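Local coordinates for protein isoaspartyl dipeptidase (Fervidobacterium islandicum, PDB 7CDH) that probably hydrolyses isoaspartyl (beta-aspartyl) dipeptides as a zinc-dependent amidohydrolase of the M38 family, in a role linked to protein repair, at residues A[3-8]-A[44-49]; A[55-60]-A[309-314]; A[120-125]-A[368-373]; A[139-144]-A[177-182]; A[189-194]-A[336-341]. All coordinates share one frame; numbering follows the deposited sequence.

Contacts 2, 3 and 5 all reach the large mixed sheet that runs from the barrel strands into the small beta domain, while contact 1 lies in that domain, its centre about 44 Å from that of contact 4 on the opposite side of the chain. Contact 3 joins the two regions: Ile368 CD1 meets Ile5 CD1 of contact 1 at 3.6 Å. Contact 5 touches three others, through Phe339 against Pro60 of contact 2, Leu341 against Phe124 of contact 3 and Val192 against Ile179 of contact 4. The side chains of Asp59 in contact 2 and Phe339 in contact 5 lie about 9 Å and 12 Å from a zinc ion. Contact 4 extends outward to neighbouring subunits.

Contact 1 of 5, residues A[3-8]-A[44-49]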
# COMPACT_ATOMS: atom_id res chain seq x y z
N LYS A 3 -16.81 26.24 -44.93
CA LYS A 3 -17.48 25.44 -45.98
C LYS A 3 -18.96 25.76 -45.93
O LYS A 3 -19.43 26.25 -44.87
CB LYS A 3 -17.29 23.94 -45.78
CG LYS A 3 -15.86 23.49 -45.53
CD LYS A 3 -15.70 21.98 -45.55
CE LYS A 3 -14.30 21.51 -45.22
NZ LYS A 3 -13.66 22.37 -44.21
N ILE A 4 -19.65 25.47 -47.04
CA ILE A 4 -21.11 25.69 -47.21
C ILE A 4 -21.67 24.46 -47.90
O ILE A 4 -21.18 24.16 -49.01
CB ILE A 4 -21.45 26.92 -48.08
CG1 ILE A 4 -20.93 28.23 -47.48
CG2 ILE A 4 -22.94 26.98 -48.34
CD1 ILE A 4 -19.59 28.62 -48.02
N ILE A 5 -22.71 23.87 -47.32
CA ILE A 5 -23.51 22.80 -48.00
C ILE A 5 -24.79 23.45 -48.55
O ILE A 5 -25.54 24.13 -47.78
CB ILE A 5 -23.79 21.61 -47.06
CG1 ILE A 5 -22.49 20.89 -46.67
CG2 ILE A 5 -24.78 20.63 -47.67
CD1 ILE A 5 -22.61 20.11 -45.40
N LYS A 6 -24.99 23.30 -49.87
CA LYS A 6 -26.10 23.92 -50.62
C LYS A 6 -27.06 22.82 -51.05
O LYS A 6 -26.58 21.72 -51.36
CB LYS A 6 -25.57 24.70 -51.84
CG LYS A 6 -24.95 26.04 -51.50
CD LYS A 6 -24.66 26.94 -52.70
CE LYS A 6 -24.46 28.39 -52.31
NZ LYS A 6 -25.73 29.15 -52.34
N ASN A 7 -28.37 23.12 -51.04
CA ASN A 7 -29.41 22.39 -51.83
C ASN A 7 -29.84 21.10 -51.14
O ASN A 7 -30.43 20.26 -51.85
CB ASN A 7 -28.94 21.99 -53.24
CG ASN A 7 -28.62 23.17 -54.13
OD1 ASN A 7 -29.10 24.27 -53.86
ND2 ASN A 7 -27.84 22.94 -55.18
N ALA A 8 -29.54 20.91 -49.86
CA ALA A 8 -30.02 19.72 -49.12
C ALA A 8 -31.32 20.05 -48.40
O ALA A 8 -31.57 21.23 -48.04
CB ALA A 8 -28.96 19.22 -48.18
N GLU A 44 -15.04 26.42 -49.22
CA GLU A 44 -15.42 25.22 -49.99
C GLU A 44 -16.95 25.21 -50.09
O GLU A 44 -17.61 25.64 -49.13
CB GLU A 44 -14.83 23.98 -49.33
CG GLU A 44 -15.27 22.68 -49.99
CD GLU A 44 -14.54 21.41 -49.56
OE1 GLU A 44 -14.95 20.34 -50.04
OE2 GLU A 44 -13.57 21.50 -48.77
N ILE A 45 -17.49 24.76 -51.22
CA ILE A 45 -18.95 24.61 -51.45
C ILE A 45 -19.23 23.15 -51.81
O ILE A 45 -18.47 22.59 -52.59
CB ILE A 45 -19.41 25.58 -52.57
CG1 ILE A 45 -19.23 27.03 -52.11
CG2 ILE A 45 -20.83 25.26 -53.00
CD1 ILE A 45 -19.91 28.08 -52.98
N TYR A 46 -20.28 22.56 -51.25
CA TYR A 46 -20.70 21.17 -51.57
C TYR A 46 -22.17 21.19 -52.01
O TYR A 46 -23.05 21.73 -51.28
CB TYR A 46 -20.38 20.25 -50.39
CG TYR A 46 -20.75 18.80 -50.60
CD1 TYR A 46 -19.91 17.94 -51.28
CD2 TYR A 46 -21.91 18.27 -50.08
CE1 TYR A 46 -20.24 16.60 -51.47
CE2 TYR A 46 -22.25 16.94 -50.25
CZ TYR A 46 -21.41 16.09 -50.96
OH TYR A 46 -21.76 14.78 -51.13
N ASP A 47 -22.39 20.67 -53.22
CA ASP A 47 -23.72 20.56 -53.87
C ASP A 47 -24.37 19.29 -53.35
O ASP A 47 -24.07 18.19 -53.88
CB ASP A 47 -23.62 20.51 -55.40
CG ASP A 47 -24.92 20.90 -56.10
OD1 ASP A 47 -26.00 20.53 -55.60
OD2 ASP A 47 -24.83 21.59 -57.15
N ALA A 48 -25.26 19.44 -52.39
CA ALA A 48 -25.93 18.29 -51.75
C ALA A 48 -27.33 18.12 -52.34
O ALA A 48 -28.16 17.57 -51.63
CB ALA A 48 -25.95 18.50 -50.26
N ASN A 49 -27.57 18.54 -53.58
CA ASN A 49 -28.90 18.35 -54.23
C ASN A 49 -29.13 16.85 -54.39
O ASN A 49 -28.18 16.13 -54.77
CB ASN A 49 -29.03 19.12 -55.56
CG ASN A 49 -30.30 18.75 -56.28
OD1 ASN A 49 -31.42 19.06 -55.84
ND2 ASN A 49 -30.15 17.99 -57.36
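The Tyr46 ring, approached obliquely by Ile5 CG1, meets the ring of Phe373 with planes at about 50°, and its hydroxyl is bound by Asp377 and Ser366. The Asn7 amide and Asp47 carboxylate planes lie 63° apart: Asn7 ND2 donates close to its own amide plane but reaches Asp47 OD1, 3.1 Å away, from above the carboxylate. Asp47 CG is anti to the backbone N (chi1 -159°), from where OD1 also accepts the backbone N of Asn49 on its anti lone pair, an Asx turn, and two N-H groups grip one atom. The strands run parallel, joined by bonds such as Tyr46 N to Ile4 O (2.9 Å), and Ala48 N to Lys6 O (2.8 Å) continues the pattern beyond them. Ile5 CG2 packs on Ala48 CB at 3.6 Å. Lys3 and Glu44 lie alongside, CE 3.6 Å from OE2, although the salt bridge of Glu44 goes to Lys376. This parallel pairing completes the four-stranded mixed sheet of the small beta domain beside the amidohydrolase barrel.

Contact 2 of 5, residues A[55-60]-A[309-314]; sequences PGLIDP and AVWYTI
Leu57 carries the apolar part of this contact, pushing both methyls toward helix 309-314. Its CG stands anti to the carbonyl carbon (chi1 -56°), and from there CD1 and CD2 find different partners. CD1 lies 3.8 Å from CG1 of Val310, the two side chains sliding past each other in opposite directions. The same methyl sits 4.0 Å from CE3 of Trp311, where the two side chains cross at about a right angle. CD2 instead meets Ile314 CD1 tip to tip at 4.0 Å. A polar group borders this cluster: the carboxylate of Asp59 rests against Val310, OD2 to CG2 at 3.8 Å, while OD2 is hydrogen-bonded to Ser284. No hydrogen bond links the two segments. Within the helix, Ala309 O accepts both the backbone N and OG1 of Thr313, the latter at 2.8 Å, and the indole NE1 of Trp311 donates to Phe362 O. The short axes of strand 57-59 and helix 309-314 lie 9.8 Å apart at 119°. A helix outside a barrel strand is consistent with the family's TIM-barrel fold; after a corner at Pro60, strand 51-59 is followed by His61 and His63, ligands of a zinc ion.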
# COMPACT_ATOMS: atom_id res chain seq x y z
N PRO A 55 -28.01 15.44 -38.49
CA PRO A 55 -26.96 15.59 -37.50
C PRO A 55 -26.18 14.26 -37.48
O PRO A 55 -26.80 13.24 -37.68
CB PRO A 55 -27.70 15.82 -36.19
CG PRO A 55 -29.17 16.01 -36.59
CD PRO A 55 -29.33 15.24 -37.87
N GLY A 56 -24.86 14.30 -37.24
CA GLY A 56 -24.07 13.07 -37.10
C GLY A 56 -24.65 12.21 -35.99
O GLY A 56 -25.09 12.78 -34.97
N LEU A 57 -24.72 10.91 -36.20
CA LEU A 57 -25.26 9.95 -35.23
C LEU A 57 -24.26 9.78 -34.06
O LEU A 57 -23.02 9.81 -34.27
CB LEU A 57 -25.44 8.62 -35.95
CG LEU A 57 -26.31 8.65 -37.20
CD1 LEU A 57 -26.46 7.24 -37.78
CD2 LEU A 57 -27.67 9.20 -36.86
N ILE A 58 -24.82 9.63 -32.87
CA ILE A 58 -24.11 9.45 -31.58
C ILE A 58 -24.45 8.04 -31.09
O ILE A 58 -25.65 7.78 -30.92
CB ILE A 58 -24.58 10.53 -30.59
CG1 ILE A 58 -24.37 11.93 -31.15
CG2 ILE A 58 -23.93 10.33 -29.24
CD1 ILE A 58 -25.09 13.02 -30.36
N ASP A 59 -23.46 7.15 -31.03
CA ASP A 59 -23.58 5.77 -30.50
C ASP A 59 -23.06 5.80 -29.06
O ASP A 59 -21.87 5.87 -28.83
CB ASP A 59 -22.80 4.82 -31.40
CG ASP A 59 -23.06 3.34 -31.14
OD1 ASP A 59 -23.69 3.02 -30.09
OD2 ASP A 59 -22.63 2.51 -32.00
N PRO A 60 -23.93 5.82 -28.03
CA PRO A 60 -23.46 5.98 -26.65
C PRO A 60 -22.95 4.71 -25.94
O PRO A 60 -22.78 4.72 -24.73
CB PRO A 60 -24.76 6.44 -25.98
CG PRO A 60 -25.81 5.59 -26.68
CD PRO A 60 -25.40 5.66 -28.14
N ALA A 309 -25.18 -1.08 -37.01
CA ALA A 309 -26.51 -1.34 -36.44
C ALA A 309 -27.31 -0.03 -36.25
O ALA A 309 -28.54 -0.12 -36.20
CB ALA A 309 -26.39 -2.08 -35.14
N VAL A 310 -26.68 1.13 -36.11
CA VAL A 310 -27.43 2.33 -35.67
C VAL A 310 -28.29 2.83 -36.85
O VAL A 310 -29.51 3.03 -36.68
CB VAL A 310 -26.50 3.41 -35.10
CG1 VAL A 310 -27.20 4.76 -35.06
CG2 VAL A 310 -26.01 3.02 -33.71
N TRP A 311 -27.67 3.02 -38.00
CA TRP A 311 -28.37 3.55 -39.19
C TRP A 311 -29.30 2.46 -39.73
O TRP A 311 -30.42 2.77 -40.18
CB TRP A 311 -27.36 4.05 -40.21
CG TRP A 311 -27.99 4.67 -41.41
CD1 TRP A 311 -27.86 4.24 -42.69
CD2 TRP A 311 -28.89 5.79 -41.44
NE1 TRP A 311 -28.57 5.04 -43.52
CE2 TRP A 311 -29.21 6.00 -42.79
CE3 TRP A 311 -29.41 6.65 -40.47
CZ2 TRP A 311 -30.06 7.03 -43.20
CZ3 TRP A 311 -30.26 7.66 -40.87
CH2 TRP A 311 -30.58 7.85 -42.22
N TYR A 312 -28.89 1.21 -39.61
CA TYR A 312 -29.74 0.07 -39.99
C TYR A 312 -31.06 0.15 -39.21
O TYR A 312 -32.13 -0.06 -39.82
CB TYR A 312 -29.00 -1.25 -39.74
CG TYR A 312 -29.77 -2.48 -40.13
CD1 TYR A 312 -29.89 -2.88 -41.44
CD2 TYR A 312 -30.40 -3.24 -39.17
CE1 TYR A 312 -30.58 -4.03 -41.79
CE2 TYR A 312 -31.11 -4.38 -39.50
CZ TYR A 312 -31.20 -4.78 -40.81
OH TYR A 312 -31.90 -5.91 -41.10
N THR A 313 -30.98 0.39 -37.89
CA THR A 313 -32.14 0.34 -36.96
C THR A 313 -33.04 1.54 -37.27
O THR A 313 -34.23 1.32 -37.40
CB THR A 313 -31.72 0.20 -35.48
OG1 THR A 313 -31.08 -1.08 -35.34
CG2 THR A 313 -32.88 0.27 -34.51
N ILE A 314 -32.48 2.71 -37.53
CA ILE A 314 -33.24 3.91 -37.95
C ILE A 314 -34.02 3.60 -39.25
O ILE A 314 -35.22 3.94 -39.34
CB ILE A 314 -32.30 5.11 -38.07
CG1 ILE A 314 -31.80 5.55 -36.70
CG2 ILE A 314 -32.97 6.26 -38.81
CD1 ILE A 314 -30.62 6.49 -36.77

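Contact 3 of 5, residues A[120-125]-A[368-373]; sequences GLNTFI and ISKGEF
Gly120 and Ser369 mark the nearest approach of the backbones, with CA atoms 6.3 Å apart, where the Schellman motif ending helix 106-118 faces a type I' turn from Ser369 to Glu372. At phi 119° a beta carbon on Gly120 would collide with the carbonyl oxygen of the residue before it. Ser369 OG donates to Gly120 O at 2.8 Å, nearly along the C=O axis, and accepts a weak bond from Asn122 ND2 at 3.0 Å; that amide also donates to Thr91 O. Lys370 runs past Asn122 in the opposite direction, CG 3.7 Å from OD1. A bend at chi3 (-106°) turns CE aside, and NZ then donates to Leu121 O at 2.7 Å, tilted 34° from the carbonyl plane, with Glu117 O as a second acceptor. A water held by Asn122 OD1 at 2.8 Å adds a weak link to this ammonium. A leucine in place of Lys370 would probably leave the carbonyls of Leu121 and Glu117 without their charged donor. The contact thus ties the start of barrel strand 122-127, paired with strand 90-95 and covered by helix 106-118 through Thr123 on Leu116, to the hairpin of strands 364-369 and 372-376.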
# COMPACT_ATOMS: atom_id res chain seq x y z
N GLY A 120 -10.53 11.99 -36.60
CA GLY A 120 -11.62 12.95 -36.85
C GLY A 120 -12.92 12.60 -36.13
O GLY A 120 -13.88 13.36 -36.26
N LEU A 121 -12.96 11.50 -35.38
CA LEU A 121 -14.14 11.09 -34.57
C LEU A 121 -14.22 11.95 -33.30
O LEU A 121 -13.29 12.71 -33.02
CB LEU A 121 -13.99 9.61 -34.28
CG LEU A 121 -15.27 8.80 -34.24
CD1 LEU A 121 -15.98 8.87 -35.58
CD2 LEU A 121 -14.96 7.36 -33.85
N ASN A 122 -15.35 11.93 -32.60
CA ASN A 122 -15.57 12.56 -31.27
C ASN A 122 -15.80 11.41 -30.32
O ASN A 122 -16.63 10.50 -30.70
CB ASN A 122 -16.82 13.45 -31.22
CG ASN A 122 -16.87 14.46 -32.34
OD1 ASN A 122 -16.35 15.57 -32.21
ND2 ASN A 122 -17.50 14.08 -33.44
N THR A 123 -15.07 11.38 -29.20
CA THR A 123 -15.03 10.19 -28.31
C THR A 123 -15.12 10.62 -26.85
O THR A 123 -14.51 11.63 -26.49
CB THR A 123 -13.72 9.41 -28.48
OG1 THR A 123 -12.64 10.29 -28.12
CG2 THR A 123 -13.54 8.98 -29.90
N PHE A 124 -15.80 9.79 -26.06
CA PHE A 124 -15.86 9.91 -24.60
C PHE A 124 -15.78 8.49 -24.08
O PHE A 124 -16.04 7.54 -24.84
CB PHE A 124 -17.12 10.64 -24.13
CG PHE A 124 -17.31 11.96 -24.82
CD1 PHE A 124 -17.94 12.02 -26.04
CD2 PHE A 124 -16.76 13.12 -24.30
CE1 PHE A 124 -18.01 13.22 -26.74
CE2 PHE A 124 -16.91 14.33 -24.95
CZ PHE A 124 -17.51 14.38 -26.18
N ILE A 125 -15.43 8.34 -22.82
CA ILE A 125 -15.30 6.98 -22.25
C ILE A 125 -16.01 6.98 -20.91
O ILE A 125 -16.17 8.04 -20.32
CB ILE A 125 -13.82 6.57 -22.17
CG1 ILE A 125 -13.02 7.41 -21.18
CG2 ILE A 125 -13.18 6.64 -23.56
CD1 ILE A 125 -11.67 6.85 -20.89
N ILE A 368 -19.45 14.23 -42.04
CA ILE A 368 -18.70 15.44 -41.63
C ILE A 368 -18.62 15.45 -40.10
O ILE A 368 -19.65 15.17 -39.45
CB ILE A 368 -19.37 16.69 -42.23
CG1 ILE A 368 -19.46 16.56 -43.75
CG2 ILE A 368 -18.64 17.96 -41.83
CD1 ILE A 368 -20.05 17.77 -44.42
N SER A 369 -17.41 15.67 -39.56
CA SER A 369 -17.13 15.72 -38.11
C SER A 369 -16.20 16.90 -37.86
O SER A 369 -15.17 16.97 -38.54
CB SER A 369 -16.54 14.44 -37.60
OG SER A 369 -16.41 14.48 -36.19
N LYS A 370 -16.59 17.81 -36.98
CA LYS A 370 -15.81 19.02 -36.68
C LYS A 370 -15.55 19.74 -38.00
O LYS A 370 -14.52 20.44 -38.12
CB LYS A 370 -14.51 18.64 -35.97
CG LYS A 370 -14.68 17.69 -34.78
CD LYS A 370 -13.39 17.22 -34.14
CE LYS A 370 -13.05 15.78 -34.45
NZ LYS A 370 -12.18 15.17 -33.42
N GLY A 371 -16.46 19.57 -38.96
CA GLY A 371 -16.46 20.34 -40.22
C GLY A 371 -15.45 19.82 -41.22
O GLY A 371 -15.22 20.51 -42.19
N GLU A 372 -14.89 18.64 -40.98
CA GLU A 372 -13.96 17.95 -41.91
C GLU A 372 -14.76 16.82 -42.56
O GLU A 372 -15.57 16.17 -41.87
CB GLU A 372 -12.69 17.51 -41.16
CG GLU A 372 -11.96 16.30 -41.77
CD GLU A 372 -10.86 15.63 -40.95
OE1 GLU A 372 -10.62 16.05 -39.78
OE2 GLU A 372 -10.24 14.67 -41.47
N PHE A 373 -14.57 16.60 -43.86
CA PHE A 373 -15.17 15.45 -44.58
C PHE A 373 -14.36 14.22 -44.22
O PHE A 373 -13.20 14.14 -44.60
CB PHE A 373 -15.17 15.68 -46.09
CG PHE A 373 -16.26 16.61 -46.57
CD1 PHE A 373 -17.50 16.11 -46.90
CD2 PHE A 373 -16.04 17.97 -46.65
CE1 PHE A 373 -18.51 16.96 -47.31
CE2 PHE A 373 -17.06 18.82 -47.06
CZ PHE A 373 -18.29 18.31 -47.37
O HOH W 1 -13.98 16.14 -30.82

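Contact 4 of 5, residues A[139-144]-A[177-182]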
# COMPACT_ATOMS: atom_id res chain seq x y z
N GLY A 139 -7.76 5.24 -8.75
CA GLY A 139 -8.13 4.72 -7.42
C GLY A 139 -9.51 5.11 -6.96
O GLY A 139 -10.00 4.51 -5.95
N SER A 140 -10.17 6.07 -7.60
CA SER A 140 -11.60 6.34 -7.30
C SER A 140 -12.32 6.81 -8.56
O SER A 140 -11.70 7.55 -9.37
CB SER A 140 -11.78 7.32 -6.12
OG SER A 140 -11.56 8.69 -6.45
N ILE A 141 -13.57 6.41 -8.74
CA ILE A 141 -14.30 6.87 -9.96
C ILE A 141 -14.51 8.39 -9.87
O ILE A 141 -14.55 9.05 -10.91
CB ILE A 141 -15.59 6.08 -10.19
CG1 ILE A 141 -16.64 6.37 -9.14
CG2 ILE A 141 -15.29 4.59 -10.30
CD1 ILE A 141 -17.79 5.37 -9.19
N MET A 142 -14.56 8.95 -8.67
CA MET A 142 -14.80 10.39 -8.54
C MET A 142 -13.57 11.14 -9.04
O MET A 142 -13.75 12.13 -9.76
CB MET A 142 -15.13 10.78 -7.11
CG MET A 142 -15.50 12.22 -7.00
SD MET A 142 -15.79 12.77 -5.30
CE MET A 142 -17.35 11.97 -4.94
N ARG A 143 -12.36 10.70 -8.68
CA ARG A 143 -11.12 11.31 -9.19
C ARG A 143 -11.01 11.11 -10.70
O ARG A 143 -10.54 12.04 -11.35
CB ARG A 143 -9.86 10.74 -8.54
CG ARG A 143 -9.68 11.19 -7.11
CD ARG A 143 -8.51 10.42 -6.51
NE ARG A 143 -7.32 10.92 -7.15
CZ ARG A 143 -6.72 12.03 -6.77
NH1 ARG A 143 -7.24 12.71 -5.75
NH2 ARG A 143 -5.64 12.45 -7.43
N ASP A 144 -11.44 9.96 -11.23
CA ASP A 144 -11.39 9.65 -12.69
C ASP A 144 -12.17 10.72 -13.46
O ASP A 144 -11.60 11.33 -14.38
CB ASP A 144 -11.89 8.25 -12.99
CG ASP A 144 -10.96 7.13 -12.59
OD1 ASP A 144 -9.87 7.42 -12.02
OD2 ASP A 144 -11.33 5.94 -12.88
N ALA A 177 -23.57 7.87 -6.20
CA ALA A 177 -23.31 9.15 -5.49
C ALA A 177 -21.93 9.71 -5.87
O ALA A 177 -21.81 10.93 -6.04
CB ALA A 177 -23.44 9.00 -4.00
N ASP A 178 -20.93 8.86 -6.03
CA ASP A 178 -19.55 9.31 -6.37
C ASP A 178 -19.54 9.87 -7.80
O ASP A 178 -18.98 10.94 -8.01
CB ASP A 178 -18.54 8.19 -6.11
CG ASP A 178 -18.25 7.98 -4.61
OD1 ASP A 178 -18.86 8.72 -3.77
OD2 ASP A 178 -17.42 7.05 -4.28
N ILE A 179 -20.21 9.24 -8.74
CA ILE A 179 -20.13 9.72 -10.14
C ILE A 179 -21.02 10.97 -10.28
O ILE A 179 -20.60 11.92 -10.95
CB ILE A 179 -20.43 8.57 -11.12
CG1 ILE A 179 -19.59 8.68 -12.39
CG2 ILE A 179 -21.91 8.49 -11.44
CD1 ILE A 179 -18.09 8.56 -12.16
N ARG A 180 -22.13 11.05 -9.56
CA ARG A 180 -22.95 12.28 -9.51
C ARG A 180 -22.13 13.43 -8.95
O ARG A 180 -22.10 14.52 -9.56
CB ARG A 180 -24.24 12.09 -8.72
CG ARG A 180 -24.90 13.39 -8.31
CD ARG A 180 -26.35 13.18 -7.98
NE ARG A 180 -27.00 14.41 -7.56
CZ ARG A 180 -27.27 15.46 -8.34
NH1 ARG A 180 -26.91 15.48 -9.62
NH2 ARG A 180 -27.89 16.52 -7.85
N VAL A 181 -21.45 13.24 -7.83
CA VAL A 181 -20.71 14.40 -7.24
C VAL A 181 -19.51 14.76 -8.13
O VAL A 181 -19.25 15.99 -8.34
CB VAL A 181 -20.35 14.12 -5.78
CG1 VAL A 181 -19.24 15.05 -5.29
CG2 VAL A 181 -21.60 14.27 -4.93
N GLY A 182 -18.83 13.74 -8.64
CA GLY A 182 -17.69 13.96 -9.54
C GLY A 182 -18.13 14.72 -10.78
O GLY A 182 -17.37 15.59 -11.23
O HOH W 2 -15.11 7.71 -5.92
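Met142 reaches across to helix 177-182 with its methyl: CE lies 3.6 Å from Val181 CG1 and equally close to Asp178 O, while its CG passes 3.8 Å from Gly182 CA. The chain leaves with CG anti to the backbone N, and the bend at chi3 (-72°) lays CE over the helix. Beside it Ile141 crosses Ile179 at about a right angle, CG1 to CD1 4.0 Å. An alanine in place of Met142 would probably open a gap beside Val181 and Gly182. In the next shell a water accepts from Met142 N at 3.1 Å and donates to Asp178 OD2 at 2.9 Å. Ser140 fixes the start of the helix as its N-cap, OG accepting from Arg143 N. Further out, Asp178 forms a salt bridge with Arg131 of the second subunit, and Ile102 of that subunit packs on Met142. The contact sets helix 141-147, which comes after strand 122-127, against helix 169-186, which in turn lies on strand 191-196 through Ile179 and Val192.

Contact 5 of 5, residues A[189-194]-A[336-341]; sequences AGIVNF and ARVFKL. With GOL (glycerol), chain B.
Ile191 meets Val338 and Phe339 by way of two torsions: chi1 sets CG1 anti to the carbonyl carbon, and chi2 of -44° brings CD1 within 4.0 Å of Val338 CG1. In that position CD1 also lies 3.4 Å from Val338 O, while CG1 touches CE1 of the Phe339 ring at 4.0 Å. Ile191 crosses both partners at about a right angle. One face of the Phe339 ring is covered over its centre by CG1 of the adjacent Val338. Nearby, Ala189 CB sits 3.5 Å from Val338 O and 3.8 Å from CG of Lys340. Lys340 takes positive phi in a Schellman motif at the end of helix 333-339, with Leu341 N bonded back to Ala336 O. A glycerol, probably from the crystallisation liquor, bridges the segments: its O3 donates to Phe339 O at 2.6 Å and accepts a weak bond from Ala189 N at 3.3 Å. Along the strand, Asn193 OD1 bonds ND1 of His61, a zinc ligand, placing the side chain of Asn193 in the second shell of the metal site. The chemistry implies an apolar junction in which no direct hydrogen bond joins strand to helix, and backbone groups at its edge can hold a small hydroxyl compound.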
# COMPACT_ATOMS: atom_id res chain seq x y z
N ALA A 189 -21.91 15.27 -17.01
CA ALA A 189 -23.25 14.70 -16.69
C ALA A 189 -23.18 13.70 -15.53
O ALA A 189 -24.12 13.66 -14.76
CB ALA A 189 -23.85 14.04 -17.92
N GLY A 190 -22.14 12.87 -15.47
CA GLY A 190 -21.99 11.84 -14.43
C GLY A 190 -22.96 10.70 -14.62
O GLY A 190 -23.84 10.55 -13.78
N ILE A 191 -22.81 9.92 -15.68
CA ILE A 191 -23.77 8.84 -16.04
C ILE A 191 -23.30 7.55 -15.37
O ILE A 191 -22.10 7.30 -15.32
CB ILE A 191 -23.87 8.71 -17.57
CG1 ILE A 191 -24.36 10.01 -18.22
CG2 ILE A 191 -24.72 7.52 -17.96
CD1 ILE A 191 -25.54 10.66 -17.50
N VAL A 192 -24.21 6.80 -14.78
CA VAL A 192 -24.00 5.36 -14.48
C VAL A 192 -24.73 4.60 -15.58
O VAL A 192 -25.92 4.78 -15.68
CB VAL A 192 -24.50 4.97 -13.08
CG1 VAL A 192 -24.23 3.50 -12.77
CG2 VAL A 192 -23.90 5.87 -12.02
N ASN A 193 -24.01 3.82 -16.39
CA ASN A 193 -24.56 2.94 -17.43
C ASN A 193 -24.66 1.54 -16.81
O ASN A 193 -23.63 1.00 -16.36
CB ASN A 193 -23.72 3.03 -18.70
CG ASN A 193 -24.17 2.11 -19.82
OD1 ASN A 193 -23.35 1.47 -20.45
ND2 ASN A 193 -25.45 2.10 -20.12
N PHE A 194 -25.88 1.01 -16.73
CA PHE A 194 -26.15 -0.34 -16.18
C PHE A 194 -26.31 -1.29 -17.36
O PHE A 194 -27.18 -1.04 -18.20
CB PHE A 194 -27.42 -0.36 -15.33
CG PHE A 194 -27.29 0.45 -14.07
CD1 PHE A 194 -26.60 -0.04 -12.98
CD2 PHE A 194 -27.81 1.72 -14.00
CE1 PHE A 194 -26.46 0.72 -11.84
CE2 PHE A 194 -27.66 2.49 -12.85
CZ PHE A 194 -26.99 1.98 -11.77
N ALA A 336 -27.37 13.15 -26.86
CA ALA A 336 -26.83 14.49 -26.55
C ALA A 336 -27.36 14.98 -25.20
O ALA A 336 -26.55 15.54 -24.41
CB ALA A 336 -27.12 15.48 -27.63
N ARG A 337 -28.64 14.79 -24.90
CA ARG A 337 -29.21 15.33 -23.63
C ARG A 337 -28.62 14.52 -22.49
O ARG A 337 -28.16 15.13 -21.54
CB ARG A 337 -30.74 15.35 -23.62
CG ARG A 337 -31.40 15.72 -22.30
CD ARG A 337 -32.48 14.73 -21.83
NE ARG A 337 -33.30 14.37 -22.94
CZ ARG A 337 -33.63 13.16 -23.33
NH1 ARG A 337 -33.32 12.09 -22.62
NH2 ARG A 337 -34.34 13.02 -24.43
N VAL A 338 -28.55 13.19 -22.64
CA VAL A 338 -28.05 12.29 -21.56
C VAL A 338 -26.62 12.70 -21.17
O VAL A 338 -26.39 12.86 -19.99
CB VAL A 338 -28.16 10.81 -21.95
CG1 VAL A 338 -27.48 9.93 -20.93
CG2 VAL A 338 -29.61 10.37 -22.09
N PHE A 339 -25.73 12.95 -22.14
CA PHE A 339 -24.28 13.17 -21.94
C PHE A 339 -23.93 14.65 -21.87
O PHE A 339 -22.74 14.92 -21.67
CB PHE A 339 -23.47 12.48 -23.05
CG PHE A 339 -23.59 10.99 -22.97
CD1 PHE A 339 -22.98 10.30 -21.94
CD2 PHE A 339 -24.39 10.30 -23.85
CE1 PHE A 339 -23.12 8.93 -21.82
CE2 PHE A 339 -24.54 8.93 -23.73
CZ PHE A 339 -23.92 8.25 -22.72
N LYS A 340 -24.91 15.55 -21.98
CA LYS A 340 -24.74 17.03 -22.01
C LYS A 340 -23.73 17.43 -23.09
O LYS A 340 -22.75 18.13 -22.76
CB LYS A 340 -24.31 17.58 -20.65
CG LYS A 340 -25.21 17.18 -19.48
CD LYS A 340 -26.15 18.26 -19.01
CE LYS A 340 -26.94 17.88 -17.77
NZ LYS A 340 -26.05 17.44 -16.66
N LEU A 341 -23.94 16.99 -24.33
CA LEU A 341 -23.05 17.32 -25.46
C LEU A 341 -23.68 18.41 -26.32
O LEU A 341 -24.89 18.38 -26.54
CB LEU A 341 -22.80 16.07 -26.29
CG LEU A 341 -22.26 14.88 -25.51
CD1 LEU A 341 -22.11 13.67 -26.42
CD2 LEU A 341 -20.94 15.22 -24.82
C1 GOL B . -18.38 16.06 -21.73
O1 GOL B . -16.99 16.08 -21.40
C2 GOL B . -19.15 17.15 -21.00
O2 GOL B . -19.24 18.26 -21.88
C3 GOL B . -20.54 16.76 -20.52
O3 GOL B . -20.69 15.40 -20.10